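Local coordinates for methane monooxygenase regulatory protein B (Methylococcus capsulatus, PDB 4GAM) that probably regulates methane oxidation by docking, without a cofactor of its own, onto the hydroxylase component of soluble methane monooxygenase, at residues T37-L42 against W78-G83; E53-T58 against D90-L95; K84-C89 against K122-S127; N101-L106 against A116-N121. One frame throughout, in Å; residues are numbered along the deposited sequence.

Contact 1. Residues T37-L42 against W78-G83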
loop_
_atom_site.group_PDB
_atom_site.type_symbol
_atom_site.label_atom_id
_atom_site.label_comp_id
_atom_site.label_asym_id
_atom_site.label_seq_id
_atom_site.Cartn_x
_atom_site.Cartn_y
_atom_site.Cartn_z
ATOM N N THR D 37 -2.239 -29.958 -21.873
ATOM C CA THR D 37 -2.849 -28.685 -21.514
ATOM C C THR D 37 -2.031 -27.924 -20.484
ATOM O O THR D 37 -0.934 -28.335 -20.111
ATOM C CB THR D 37 -4.287 -28.866 -20.985
ATOM O OG1 THR D 37 -4.256 -29.538 -19.719
ATOM C CG2 THR D 37 -5.122 -29.674 -21.969
ATOM N N VAL D 38 -2.582 -26.802 -20.037
ATOM C CA VAL D 38 -1.918 -25.937 -19.078
ATOM C C VAL D 38 -2.992 -25.237 -18.256
ATOM O O VAL D 38 -4.073 -24.935 -18.765
ATOM C CB VAL D 38 -0.992 -24.914 -19.795
ATOM C CG1 VAL D 38 -1.555 -23.496 -19.721
ATOM C CG2 VAL D 38 0.410 -24.968 -19.220
ATOM N N VAL D 39 -2.715 -25.014 -16.977
ATOM C CA VAL D 39 -3.679 -24.347 -16.114
ATOM C C VAL D 39 -3.098 -23.079 -15.502
ATOM O O VAL D 39 -2.060 -23.111 -14.837
ATOM C CB VAL D 39 -4.189 -25.278 -15.000
ATOM C CG1 VAL D 39 -5.215 -24.559 -14.128
ATOM C CG2 VAL D 39 -4.779 -26.543 -15.598
ATOM N N LEU D 40 -3.776 -21.962 -15.741
ATOM C CA LEU D 40 -3.371 -20.682 -15.183
ATOM C C LEU D 40 -4.463 -20.140 -14.267
ATOM O O LEU D 40 -5.630 -20.068 -14.651
ATOM C CB LEU D 40 -3.070 -19.693 -16.307
ATOM C CG LEU D 40 -2.487 -18.340 -15.903
ATOM C CD1 LEU D 40 -1.316 -18.526 -14.953
ATOM C CD2 LEU D 40 -2.058 -17.567 -17.144
ATOM N N VAL D 41 -4.081 -19.778 -13.047
ATOM C CA VAL D 41 -5.016 -19.186 -12.098
ATOM C C VAL D 41 -4.655 -17.730 -11.851
ATOM O O VAL D 41 -3.570 -17.429 -11.350
ATOM C CB VAL D 41 -5.020 -19.932 -10.752
ATOM C CG1 VAL D 41 -5.799 -19.136 -9.713
ATOM C CG2 VAL D 41 -5.606 -21.328 -10.916
ATOM N N LEU D 42 -5.568 -16.831 -12.203
ATOM C CA LEU D 42 -5.325 -15.397 -12.074
ATOM C C LEU D 42 -6.310 -14.721 -11.118
ATOM O O LEU D 42 -7.524 -14.765 -11.321
ATOM C CB LEU D 42 -5.357 -14.726 -13.450
ATOM C CG LEU D 42 -4.317 -15.232 -14.455
ATOM C CD1 LEU D 42 -4.485 -14.543 -15.798
ATOM C CD2 LEU D 42 -2.907 -15.033 -13.929
ATOM N N TRP D 78 -10.190 -19.112 -13.707
ATOM C CA TRP D 78 -9.639 -20.413 -14.032
ATOM C C TRP D 78 -9.408 -20.485 -15.540
ATOM O O TRP D 78 -10.350 -20.625 -16.314
ATOM C CB TRP D 78 -10.589 -21.512 -13.557
ATOM C CG TRP D 78 -10.068 -22.904 -13.716
ATOM C CD1 TRP D 78 -9.304 -23.607 -12.826
ATOM C CD2 TRP D 78 -10.294 -23.775 -14.829
ATOM N NE1 TRP D 78 -9.035 -24.860 -13.322
ATOM C CE2 TRP D 78 -9.631 -24.989 -14.549
ATOM C CE3 TRP D 78 -10.989 -23.646 -16.035
ATOM C CZ2 TRP D 78 -9.644 -26.065 -15.436
ATOM C CZ3 TRP D 78 -11.001 -24.714 -16.911
ATOM C CH2 TRP D 78 -10.336 -25.909 -16.607
ATOM N N ILE D 79 -8.146 -20.362 -15.944
ATOM C CA ILE D 79 -7.770 -20.389 -17.354
ATOM C C ILE D 79 -7.123 -21.725 -17.711
ATOM O O ILE D 79 -6.313 -22.249 -16.948
ATOM C CB ILE D 79 -6.786 -19.239 -17.700
ATOM C CG1 ILE D 79 -7.437 -17.880 -17.471
ATOM C CG2 ILE D 79 -6.310 -19.330 -19.132
ATOM C CD1 ILE D 79 -6.982 -17.207 -16.206
ATOM N N LYS D 80 -7.487 -22.274 -18.865
ATOM C CA LYS D 80 -6.931 -23.540 -19.327
ATOM C C LYS D 80 -6.784 -23.534 -20.843
ATOM O O LYS D 80 -7.746 -23.286 -21.567
ATOM C CB LYS D 80 -7.821 -24.702 -18.880
ATOM C CG LYS D 80 -7.402 -26.076 -19.389
ATOM C CD LYS D 80 -7.774 -27.143 -18.371
ATOM C CE LYS D 80 -7.558 -28.548 -18.897
ATOM N NZ LYS D 80 -7.716 -29.557 -17.810
ATOM N N ALA D 81 -5.573 -23.803 -21.320
ATOM C CA ALA D 81 -5.299 -23.806 -22.754
ATOM C C ALA D 81 -4.471 -25.019 -23.149
ATOM O O ALA D 81 -3.967 -25.744 -22.291
ATOM C CB ALA D 81 -4.585 -22.528 -23.162
ATOM N N ASN D 82 -4.334 -25.233 -24.454
ATOM C CA ASN D 82 -3.537 -26.337 -24.970
ATOM C C ASN D 82 -2.113 -25.918 -25.319
ATOM O O ASN D 82 -1.898 -25.071 -26.186
ATOM C CB ASN D 82 -4.211 -26.966 -26.191
ATOM C CG ASN D 82 -5.273 -27.975 -25.813
ATOM O OD1 ASN D 82 -6.460 -27.653 -25.750
ATOM N ND2 ASN D 82 -4.849 -29.208 -25.554
ATOM N N GLY D 83 -1.144 -26.515 -24.634
ATOM C CA GLY D 83 0.253 -26.277 -24.939
ATOM C C GLY D 83 0.899 -25.248 -24.037
ATOM O O GLY D 83 1.773 -25.584 -23.240
#
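Strands 37-42 and 78-82 run antiparallel as neighbours, their axes 159° apart in direction. Two pairs in the register carry the backbone hydrogen bonds. Leu40 and Ile79 bond reciprocally and fairly straight, with Ile79 N 2.8 Å from Leu40 O and coming in nearly along its C=O axis. The Val38-Ala81 pair is looser, because the bond from Val38 N to Ala81 O is bent to 127° and weak.

Lys80 lies on the face shared with Thr37, Val39 and Trp78. Its CG stands anti to the backbone N, and CB and CG pass the carbonyl of Val38, with CG 3.6 Å from Val38 O. After a bend at chi2 (148°), CD lies 4.1 Å from Val39 CG2, and CE then crosses Thr37 obliquely, 3.5 Å from Thr37 OG1. NZ goes on to a salt bridge with an acidic side chain on a chain of another protein, while Thr37 OG1 bonds to Ser35.

On the reverse face Ile79 CB touches Leu40 CB at 4.0 Å, and Ile79 CD1 meets Leu42 CD1 at 3.7 Å. Here Ile85 of strand 84-88 covers Val38, Leu40 and Ile79, and helix 46-63 covers Leu42 through Ile48 and Phe51. Within their sheet the two strands are the central pair, flanked by strand 109-113 beside 37-42 and by strand 69-72 beside 78-82.

Contact 2. Residues E53-T58 against D90-L95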
loop_
_atom_site.group_PDB
_atom_site.type_symbol
_atom_site.label_atom_id
_atom_site.label_comp_id
_atom_site.label_asym_id
_atom_site.label_seq_id
_atom_site.Cartn_x
_atom_site.Cartn_y
_atom_site.Cartn_z
ATOM N N GLU D 53 -9.779 -9.290 -20.397
ATOM C CA GLU D 53 -10.831 -8.755 -21.255
ATOM C C GLU D 53 -10.302 -8.174 -22.567
ATOM O O GLU D 53 -10.949 -8.284 -23.608
ATOM C CB GLU D 53 -11.621 -7.686 -20.489
ATOM C CG GLU D 53 -12.737 -7.016 -21.273
ATOM C CD GLU D 53 -13.489 -5.988 -20.445
ATOM O OE1 GLU D 53 -12.836 -5.096 -19.861
ATOM O OE2 GLU D 53 -14.732 -6.078 -20.369
ATOM N N GLU D 54 -9.120 -7.564 -22.516
ATOM C CA GLU D 54 -8.639 -6.748 -23.630
ATOM C C GLU D 54 -7.344 -7.242 -24.286
ATOM O O GLU D 54 -6.881 -6.657 -25.265
ATOM C CB GLU D 54 -8.480 -5.292 -23.172
ATOM C CG GLU D 54 -9.720 -4.729 -22.482
ATOM C CD GLU D 54 -9.458 -3.415 -21.767
ATOM O OE1 GLU D 54 -10.105 -3.165 -20.727
ATOM O OE2 GLU D 54 -8.611 -2.633 -22.247
ATOM N N ILE D 55 -6.754 -8.306 -23.750
ATOM C CA ILE D 55 -5.548 -8.875 -24.347
ATOM C C ILE D 55 -5.667 -10.388 -24.509
ATOM O O ILE D 55 -5.472 -10.921 -25.601
ATOM C CB ILE D 55 -4.270 -8.537 -23.532
ATOM C CG1 ILE D 55 -4.081 -7.021 -23.421
ATOM C CG2 ILE D 55 -3.044 -9.180 -24.170
ATOM C CD1 ILE D 55 -2.789 -6.611 -22.746
ATOM N N LEU D 56 -5.999 -11.069 -23.416
ATOM C CA LEU D 56 -6.097 -12.527 -23.399
ATOM C C LEU D 56 -7.204 -13.055 -24.316
ATOM O O LEU D 56 -6.965 -13.908 -25.169
ATOM C CB LEU D 56 -6.323 -13.024 -21.969
ATOM C CG LEU D 56 -6.400 -14.542 -21.785
ATOM C CD1 LEU D 56 -5.071 -15.196 -22.143
ATOM C CD2 LEU D 56 -6.817 -14.900 -20.366
ATOM N N LEU D 57 -8.415 -12.541 -24.136
ATOM C CA LEU D 57 -9.556 -13.002 -24.918
ATOM C C LEU D 57 -9.587 -12.428 -26.331
ATOM O O LEU D 57 -10.160 -13.027 -27.242
ATOM C CB LEU D 57 -10.865 -12.668 -24.203
ATOM C CG LEU D 57 -11.538 -13.792 -23.404
ATOM C CD1 LEU D 57 -10.891 -15.134 -23.691
ATOM C CD2 LEU D 57 -11.523 -13.508 -21.918
ATOM N N THR D 58 -8.982 -11.261 -26.514
ATOM C CA THR D 58 -9.014 -10.602 -27.813
ATOM C C THR D 58 -7.930 -11.139 -28.748
ATOM O O THR D 58 -8.120 -12.161 -29.410
ATOM C CB THR D 58 -8.884 -9.070 -27.677
ATOM O OG1 THR D 58 -9.690 -8.615 -26.583
ATOM C CG2 THR D 58 -9.337 -8.374 -28.958
ATOM N N ASP D 90 5.067 -5.864 -21.029
ATOM C CA ASP D 90 5.302 -4.520 -21.538
ATOM C C ASP D 90 4.080 -4.118 -22.352
ATOM O O ASP D 90 3.777 -2.935 -22.509
ATOM C CB ASP D 90 6.564 -4.478 -22.405
ATOM C CG ASP D 90 7.809 -4.926 -21.651
ATOM O OD1 ASP D 90 7.843 -4.802 -20.407
ATOM O OD2 ASP D 90 8.760 -5.400 -22.307
ATOM N N GLU D 91 3.385 -5.130 -22.860
ATOM C CA GLU D 91 2.114 -4.958 -23.552
ATOM C C GLU D 91 1.058 -4.501 -22.546
ATOM O O GLU D 91 0.276 -3.590 -22.821
ATOM C CB GLU D 91 1.702 -6.287 -24.185
ATOM C CG GLU D 91 0.712 -6.192 -25.329
ATOM C CD GLU D 91 0.395 -7.555 -25.927
ATOM O OE1 GLU D 91 0.260 -7.649 -27.165
ATOM O OE2 GLU D 91 0.280 -8.533 -25.157
ATOM N N ILE D 92 1.049 -5.143 -21.381
ATOM C CA ILE D 92 0.168 -4.760 -20.281
ATOM C C ILE D 92 0.496 -3.356 -19.793
ATOM O O ILE D 92 -0.400 -2.537 -19.583
ATOM C CB ILE D 92 0.309 -5.725 -19.084
ATOM C CG1 ILE D 92 -0.211 -7.118 -19.445
ATOM C CG2 ILE D 92 -0.437 -5.186 -17.871
ATOM C CD1 ILE D 92 -0.087 -8.123 -18.321
ATOM N N SER D 93 1.787 -3.093 -19.613
ATOM C CA SER D 93 2.268 -1.801 -19.135
ATOM C C SER D 93 1.745 -0.664 -20.003
ATOM O O SER D 93 1.336 0.378 -19.497
ATOM C CB SER D 93 3.799 -1.780 -19.110
ATOM O OG SER D 93 4.285 -0.542 -18.623
ATOM N N GLU D 94 1.755 -0.887 -21.313
ATOM C CA GLU D 94 1.254 0.084 -22.279
ATOM C C GLU D 94 -0.256 0.276 -22.110
ATOM O O GLU D 94 -0.767 1.397 -22.151
ATOM C CB GLU D 94 1.559 -0.406 -23.696
ATOM C CG GLU D 94 1.369 0.635 -24.781
ATOM C CD GLU D 94 2.613 1.470 -25.010
ATOM O OE1 GLU D 94 2.914 2.341 -24.167
ATOM O OE2 GLU D 94 3.291 1.250 -26.035
ATOM N N LEU D 95 -0.960 -0.836 -21.915
ATOM C CA LEU D 95 -2.414 -0.832 -21.800
ATOM C C LEU D 95 -2.896 -0.141 -20.524
ATOM O O LEU D 95 -3.955 0.488 -20.516
ATOM C CB LEU D 95 -2.945 -2.268 -21.832
ATOM C CG LEU D 95 -4.463 -2.486 -21.833
ATOM C CD1 LEU D 95 -5.020 -2.466 -23.250
ATOM C CD2 LEU D 95 -4.825 -3.786 -21.130
#
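Ile55 gives up the most surface here, and Leu95 comes second. The two side chains reach toward one another tip to tip across helix segments whose axes come no closer than 11.2 Å, so contact is made by the ends of long side chains and not by close-packed backbones. Ile55 holds CG1 anti to its carbonyl carbon and is extended at chi2 (-175°), which carries CD1 outward to 3.8 Å from Leu95 CD2. The same methyl also touches Ile92 on its CG1, at 4.2 Å. Leu95, with CG anti to its backbone N, turns its other methyl to Glu54: CD1 lies 3.7 Å from Glu54 OE2, where the two chains cross obliquely.

Glu91 slides past Ile55 in the opposite direction, and its OE2 rests 3.5 Å from Ile55 CG2. In both places a carboxylate oxygen touches a methyl in van der Waals contact. Glu54 has its polar partners on a chain of another protein, where OE1 accepts a hydrogen bond from a polar side chain and OE2 makes a weak, long ion pair with a basic one.

Segment 53-58 includes a wider pi-type turn. The arrangement is a loose helix-helix contact on the surface of the alpha+beta fold of the MmoB/DmpM family, between helix 46-63 of a beta-alpha-beta-beta run and helix 89-96, which follows strand 84-88.

Contact 3. Residues K84-C89 against K122-S127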
loop_
_atom_site.group_PDB
_atom_site.type_symbol
_atom_site.label_atom_id
_atom_site.label_comp_id
_atom_site.label_asym_id
_atom_site.label_seq_id
_atom_site.Cartn_x
_atom_site.Cartn_y
_atom_site.Cartn_z
ATOM N N LYS D 84 0.468 -23.994 -24.154
ATOM C CA LYS D 84 1.127 -22.904 -23.442
ATOM C C LYS D 84 0.342 -21.595 -23.454
ATOM O O LYS D 84 -0.562 -21.402 -24.269
ATOM C CB LYS D 84 2.504 -22.647 -24.054
ATOM C CG LYS D 84 2.438 -22.078 -25.460
ATOM C CD LYS D 84 3.823 -21.801 -26.003
ATOM C CE LYS D 84 3.827 -20.582 -26.906
ATOM N NZ LYS D 84 5.213 -20.220 -27.304
ATOM N N ILE D 85 0.709 -20.699 -22.538
ATOM C CA ILE D 85 0.201 -19.328 -22.517
ATOM C C ILE D 85 1.352 -18.363 -22.241
ATOM O O ILE D 85 2.119 -18.556 -21.298
ATOM C CB ILE D 85 -0.875 -19.112 -21.425
ATOM C CG1 ILE D 85 -1.990 -20.151 -21.538
ATOM C CG2 ILE D 85 -1.451 -17.697 -21.507
ATOM C CD1 ILE D 85 -3.004 -20.070 -20.424
ATOM N N GLU D 86 1.475 -17.329 -23.066
ATOM C CA GLU D 86 2.495 -16.307 -22.859
ATOM C C GLU D 86 1.862 -14.956 -22.546
ATOM O O GLU D 86 0.854 -14.574 -23.142
ATOM C CB GLU D 86 3.405 -16.187 -24.084
ATOM C CG GLU D 86 4.200 -17.442 -24.404
ATOM C CD GLU D 86 5.203 -17.218 -25.519
ATOM O OE1 GLU D 86 4.886 -17.551 -26.681
ATOM O OE2 GLU D 86 6.308 -16.706 -25.234
ATOM N N VAL D 87 2.459 -14.237 -21.602
ATOM C CA VAL D 87 1.985 -12.911 -21.235
ATOM C C VAL D 87 3.100 -11.878 -21.388
ATOM O O VAL D 87 4.034 -11.841 -20.586
ATOM C CB VAL D 87 1.459 -12.881 -19.783
ATOM C CG1 VAL D 87 0.987 -11.483 -19.411
ATOM C CG2 VAL D 87 0.336 -13.885 -19.607
ATOM N N ASP D 88 3.011 -11.052 -22.426
ATOM C CA ASP D 88 3.936 -9.936 -22.573
ATOM C C ASP D 88 3.485 -8.810 -21.653
ATOM O O ASP D 88 2.380 -8.284 -21.793
ATOM C CB ASP D 88 4.004 -9.448 -24.019
ATOM C CG ASP D 88 5.079 -8.395 -24.226
ATOM O OD1 ASP D 88 6.077 -8.409 -23.473
ATOM O OD2 ASP D 88 4.929 -7.551 -25.136
ATOM N N CYS D 89 4.344 -8.446 -20.708
ATOM C CA CYS D 89 3.961 -7.525 -19.647
ATOM C C CYS D 89 4.283 -6.074 -19.977
ATOM O O CYS D 89 3.832 -5.161 -19.287
ATOM C CB CYS D 89 4.611 -7.943 -18.328
ATOM S SG CYS D 89 4.126 -9.600 -17.779
ATOM N N LYS D 122 8.708 -11.192 -20.017
ATOM C CA LYS D 122 7.794 -12.031 -20.779
ATOM C C LYS D 122 7.523 -13.331 -20.030
ATOM O O LYS D 122 8.335 -14.258 -20.059
ATOM C CB LYS D 122 8.374 -12.320 -22.165
ATOM C CG LYS D 122 7.400 -12.080 -23.311
ATOM C CD LYS D 122 8.087 -11.417 -24.505
ATOM C CE LYS D 122 7.101 -11.165 -25.642
ATOM N NZ LYS D 122 7.718 -10.441 -26.792
ATOM N N PHE D 123 6.378 -13.389 -19.357
ATOM C CA PHE D 123 5.999 -14.564 -18.577
ATOM C C PHE D 123 5.323 -15.628 -19.440
ATOM O O PHE D 123 4.349 -15.352 -20.136
ATOM C CB PHE D 123 5.083 -14.159 -17.419
ATOM C CG PHE D 123 4.531 -15.322 -16.642
ATOM C CD1 PHE D 123 5.251 -15.876 -15.596
ATOM C CD2 PHE D 123 3.285 -15.854 -16.950
ATOM C CE1 PHE D 123 4.743 -16.947 -14.877
ATOM C CE2 PHE D 123 2.773 -16.925 -16.235
ATOM C CZ PHE D 123 3.501 -17.471 -15.197
ATOM N N THR D 124 5.841 -16.848 -19.384
ATOM C CA THR D 124 5.277 -17.944 -20.157
ATOM C C THR D 124 5.089 -19.202 -19.311
ATOM O O THR D 124 5.943 -19.550 -18.494
ATOM C CB THR D 124 6.132 -18.258 -21.409
ATOM O OG1 THR D 124 6.049 -19.656 -21.717
ATOM C CG2 THR D 124 7.586 -17.884 -21.172
ATOM N N ILE D 125 3.953 -19.864 -19.504
ATOM C CA ILE D 125 3.661 -21.133 -18.843
ATOM C C ILE D 125 3.391 -22.211 -19.893
ATOM O O ILE D 125 2.583 -22.013 -20.798
ATOM C CB ILE D 125 2.466 -21.007 -17.869
ATOM C CG1 ILE D 125 2.010 -22.389 -17.398
ATOM C CG2 ILE D 125 1.313 -20.241 -18.511
ATOM C CD1 ILE D 125 0.711 -22.370 -16.631
ATOM N N THR D 126 4.078 -23.344 -19.782
ATOM C CA THR D 126 4.030 -24.354 -20.835
ATOM C C THR D 126 3.925 -25.787 -20.314
ATOM O O THR D 126 4.184 -26.061 -19.139
ATOM C CB THR D 126 5.252 -24.232 -21.773
ATOM O OG1 THR D 126 5.391 -25.426 -22.553
ATOM C CG2 THR D 126 6.510 -24.019 -20.961
ATOM N N SER D 127 3.538 -26.694 -21.205
ATOM C CA SER D 127 3.377 -28.100 -20.864
ATOM C C SER D 127 4.641 -28.875 -21.225
ATOM O O SER D 127 4.761 -30.067 -20.927
ATOM C CB SER D 127 2.165 -28.687 -21.592
ATOM O OG SER D 127 1.746 -29.900 -20.992
#
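A salt bridge along one strand joins Lys84 NZ to Glu86 OE1 at 2.8 Å, the ammonium standing above the carboxylate plane. Across the strands, four backbone bonds tie two antiparallel pairs. Ile85 and Ile125 bond both ways, and the N-H of Ile125 points almost straight (173°) at Ile85 O. Val87 N is bonded to Phe123 O, approaching nearly along the C=O axis, whereas the return bond from Phe123 N to Val87 O, at 3.1 Å, is more bent and has its donor above the carbonyl plane.

At the far end of the same face as the salt bridge, Lys122 lays its chain obliquely over Asp88. Lys122 CE is 3.7 Å from Asp88 OD1 but NZ stays 4.2 Å from that oxygen, beyond a salt bridge. Next along this face, between the Lys84-Thr126 and Asp88-Lys122 pairs, Glu86 and Thr124 lie side by side, with Glu86 CG 3.7 Å from Thr124 CB. An alanine in place of Glu86, lacking CG and the carboxylate, would probably leave the Lys84 ammonium less well held and loosen the packing over Thr124.

The reverse face is apolar. Ile125 CG2 reaches 3.8 Å from Ile85 CB, and Val87 CG2 sits at the edge of the Phe123 ring. Val38 packs against Ile85 and Ile125, and Phe105 against Val87, while Phe123 also meets an aromatic side chain on a chain of another protein. The chemistry implies a two-faced sheet, 84-88 its edge strand and 122-126 its centre: one salt bridge and perhaps a weak Asp88-Lys122 attraction on the polar face, hydrophobic packing on the other.

Contact 4. Residues N101-L106 against A116-N121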
loop_
_atom_site.group_PDB
_atom_site.type_symbol
_atom_site.label_atom_id
_atom_site.label_comp_id
_atom_site.label_asym_id
_atom_site.label_seq_id
_atom_site.Cartn_x
_atom_site.Cartn_y
_atom_site.Cartn_z
ATOM N N ASN D 101 6.152 -4.673 -14.925
ATOM C CA ASN D 101 7.011 -5.761 -15.365
ATOM C C ASN D 101 6.336 -7.100 -15.141
ATOM O O ASN D 101 5.115 -7.164 -15.042
ATOM C CB ASN D 101 8.375 -5.722 -14.667
ATOM C CG ASN D 101 8.278 -5.471 -13.174
ATOM O OD1 ASN D 101 7.217 -5.579 -12.574
ATOM N ND2 ASN D 101 9.408 -5.131 -12.567
ATOM N N VAL D 102 7.118 -8.173 -15.069
ATOM C CA VAL D 102 6.547 -9.483 -14.766
ATOM C C VAL D 102 6.263 -9.596 -13.274
ATOM O O VAL D 102 5.312 -10.258 -12.855
ATOM C CB VAL D 102 7.478 -10.636 -15.189
ATOM C CG1 VAL D 102 7.241 -11.022 -16.641
ATOM C CG2 VAL D 102 8.927 -10.262 -14.956
ATOM N N TYR D 103 7.101 -8.940 -12.480
ATOM C CA TYR D 103 6.982 -8.990 -11.032
ATOM C C TYR D 103 5.792 -8.164 -10.555
ATOM O O TYR D 103 5.189 -8.472 -9.529
ATOM C CB TYR D 103 8.281 -8.522 -10.375
ATOM C CG TYR D 103 9.509 -9.211 -10.930
ATOM C CD1 TYR D 103 9.827 -10.512 -10.563
ATOM C CD2 TYR D 103 10.350 -8.560 -11.825
ATOM C CE1 TYR D 103 10.949 -11.145 -11.070
ATOM C CE2 TYR D 103 11.473 -9.184 -12.338
ATOM C CZ TYR D 103 11.768 -10.476 -11.957
ATOM O OH TYR D 103 12.885 -11.099 -12.465
ATOM N N ASP D 104 5.451 -7.116 -11.299
ATOM C CA ASP D 104 4.231 -6.372 -11.014
ATOM C C ASP D 104 3.031 -7.217 -11.405
ATOM O O ASP D 104 1.975 -7.138 -10.781
ATOM C CB ASP D 104 4.200 -5.028 -11.752
ATOM C CG ASP D 104 4.875 -3.911 -10.969
ATOM O OD1 ASP D 104 4.416 -3.605 -9.847
ATOM O OD2 ASP D 104 5.856 -3.330 -11.476
ATOM N N PHE D 105 3.211 -8.025 -12.447
ATOM C CA PHE D 105 2.177 -8.935 -12.935
ATOM C C PHE D 105 2.067 -10.185 -12.058
ATOM O O PHE D 105 0.989 -10.764 -11.899
ATOM C CB PHE D 105 2.474 -9.317 -14.390
ATOM C CG PHE D 105 1.591 -10.408 -14.933
ATOM C CD1 PHE D 105 0.307 -10.130 -15.372
ATOM C CD2 PHE D 105 2.058 -11.711 -15.026
ATOM C CE1 PHE D 105 -0.502 -11.134 -15.880
ATOM C CE2 PHE D 105 1.257 -12.718 -15.532
ATOM C CZ PHE D 105 -0.024 -12.431 -15.960
ATOM N N LEU D 106 3.193 -10.584 -11.478
ATOM C CA LEU D 106 3.251 -11.752 -10.607
ATOM C C LEU D 106 2.542 -11.528 -9.268
ATOM O O LEU D 106 2.500 -12.422 -8.423
ATOM C CB LEU D 106 4.709 -12.157 -10.376
ATOM C CG LEU D 106 5.272 -13.352 -11.151
ATOM C CD1 LEU D 106 4.656 -13.450 -12.530
ATOM C CD2 LEU D 106 6.786 -13.256 -11.264
ATOM N N ALA D 116 6.352 -22.860 -15.315
ATOM C CA ALA D 116 6.334 -21.413 -15.470
ATOM C C ALA D 116 7.748 -20.849 -15.374
ATOM O O ALA D 116 8.607 -21.421 -14.702
ATOM C CB ALA D 116 5.433 -20.782 -14.421
ATOM N N TYR D 117 7.977 -19.731 -16.057
ATOM C CA TYR D 117 9.265 -19.040 -16.027
ATOM C C TYR D 117 9.155 -17.664 -16.683
ATOM O O TYR D 117 8.233 -17.411 -17.458
ATOM C CB TYR D 117 10.356 -19.874 -16.712
ATOM C CG TYR D 117 10.114 -20.162 -18.179
ATOM C CD1 TYR D 117 9.276 -21.197 -18.577
ATOM C CD2 TYR D 117 10.741 -19.411 -19.167
ATOM C CE1 TYR D 117 9.058 -21.466 -19.916
ATOM C CE2 TYR D 117 10.531 -19.674 -20.509
ATOM C CZ TYR D 117 9.687 -20.703 -20.878
ATOM O OH TYR D 117 9.472 -20.972 -22.212
ATOM N N THR D 118 10.092 -16.776 -16.363
ATOM C CA THR D 118 10.106 -15.440 -16.954
ATOM C C THR D 118 11.373 -15.191 -17.765
ATOM O O THR D 118 12.487 -15.330 -17.256
ATOM C CB THR D 118 9.973 -14.334 -15.888
ATOM O OG1 THR D 118 11.132 -14.328 -15.044
ATOM C CG2 THR D 118 8.733 -14.553 -15.042
ATOM N N LEU D 119 11.194 -14.828 -19.030
ATOM C CA LEU D 119 12.309 -14.462 -19.892
ATOM C C LEU D 119 12.333 -12.949 -20.063
ATOM O O LEU D 119 11.806 -12.415 -21.039
ATOM C CB LEU D 119 12.187 -15.147 -21.255
ATOM C CG LEU D 119 13.303 -16.129 -21.629
ATOM C CD1 LEU D 119 13.376 -17.278 -20.631
ATOM C CD2 LEU D 119 13.104 -16.651 -23.045
ATOM N N GLY D 120 12.944 -12.262 -19.104
ATOM C CA GLY D 120 12.911 -10.812 -19.072
ATOM C C GLY D 120 11.575 -10.349 -18.528
ATOM O O GLY D 120 11.207 -10.689 -17.404
ATOM N N ASN D 121 10.844 -9.577 -19.326
ATOM C CA ASN D 121 9.494 -9.155 -18.957
ATOM C C ASN D 121 8.422 -9.927 -19.730
ATOM O O ASN D 121 7.362 -9.389 -20.056
ATOM C CB ASN D 121 9.317 -7.648 -19.159
ATOM C CG ASN D 121 10.115 -6.829 -18.164
ATOM O OD1 ASN D 121 11.106 -7.302 -17.602
ATOM N ND2 ASN D 121 9.684 -5.592 -17.939
#
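Van der Waals packing carries this contact, and Val102 is at its centre. Its CG1, anti to the carbonyl carbon, lies 3.5 Å from Asn121 C, against the backbone of the turn, while CG2, in the crowded position, comes 3.4 Å from Gly120 O. Val102 CB also meets Thr118 CG2 at 4.1 Å, and Leu106 CD2 touches that threonine methyl at 4.4 Å. Within its own segment, Val102 CG2 lies 3.8 Å above one face of the Tyr103 ring, toward its rim. An alanine in place of Val102, lacking CG1 and CG2, would probably loosen the packing against Asn121 and the carbonyl of Gly120.

The valine is the first residue of a short, weakly bonded helix, and Asn101 before it is the N-cap: Asn101 OD1 accepts from Asp104 N at 2.7 Å, the donor lying above the carbonyl plane. Facing it, the loop after strand 115-118 turns through Gly120, whose positive phi of 78° favours glycine.

Several polar ends find their partners outside this pair of segments. Asn121 ND2 packs on the Asn101 side chain, 3.5 Å from Asn101 CB, and donates to Asp90 OD1. Tyr103 OH and Asp104 OD2 both turn to a chain of another protein, the hydroxyl to a polar side chain and the carboxylate to a basic one in a salt bridge.

Overall arrangement
From the N terminus, strand 37-43 opens contact 1, which closes when strand 76-82 returns beside it. Helix 46-63 lies within that loop and opens contact 2, which closes only at helix 89-96, so contacts 1 and 2 cross. Strand 84-88, just after contact 1, opens contact 3 before contact 2 has closed, and these two cross as well. Contact 4 both opens and closes inside the loop of contact 3, which strand 122-126 completes. Contacts 1 and 3 have centres about 10 Å apart and bring the four-stranded and three-stranded sheets together; contact 2 joins helices 46-63 and 89-96 at the surface, and contact 4 sets helix 102-105 against the end of the smaller sheet.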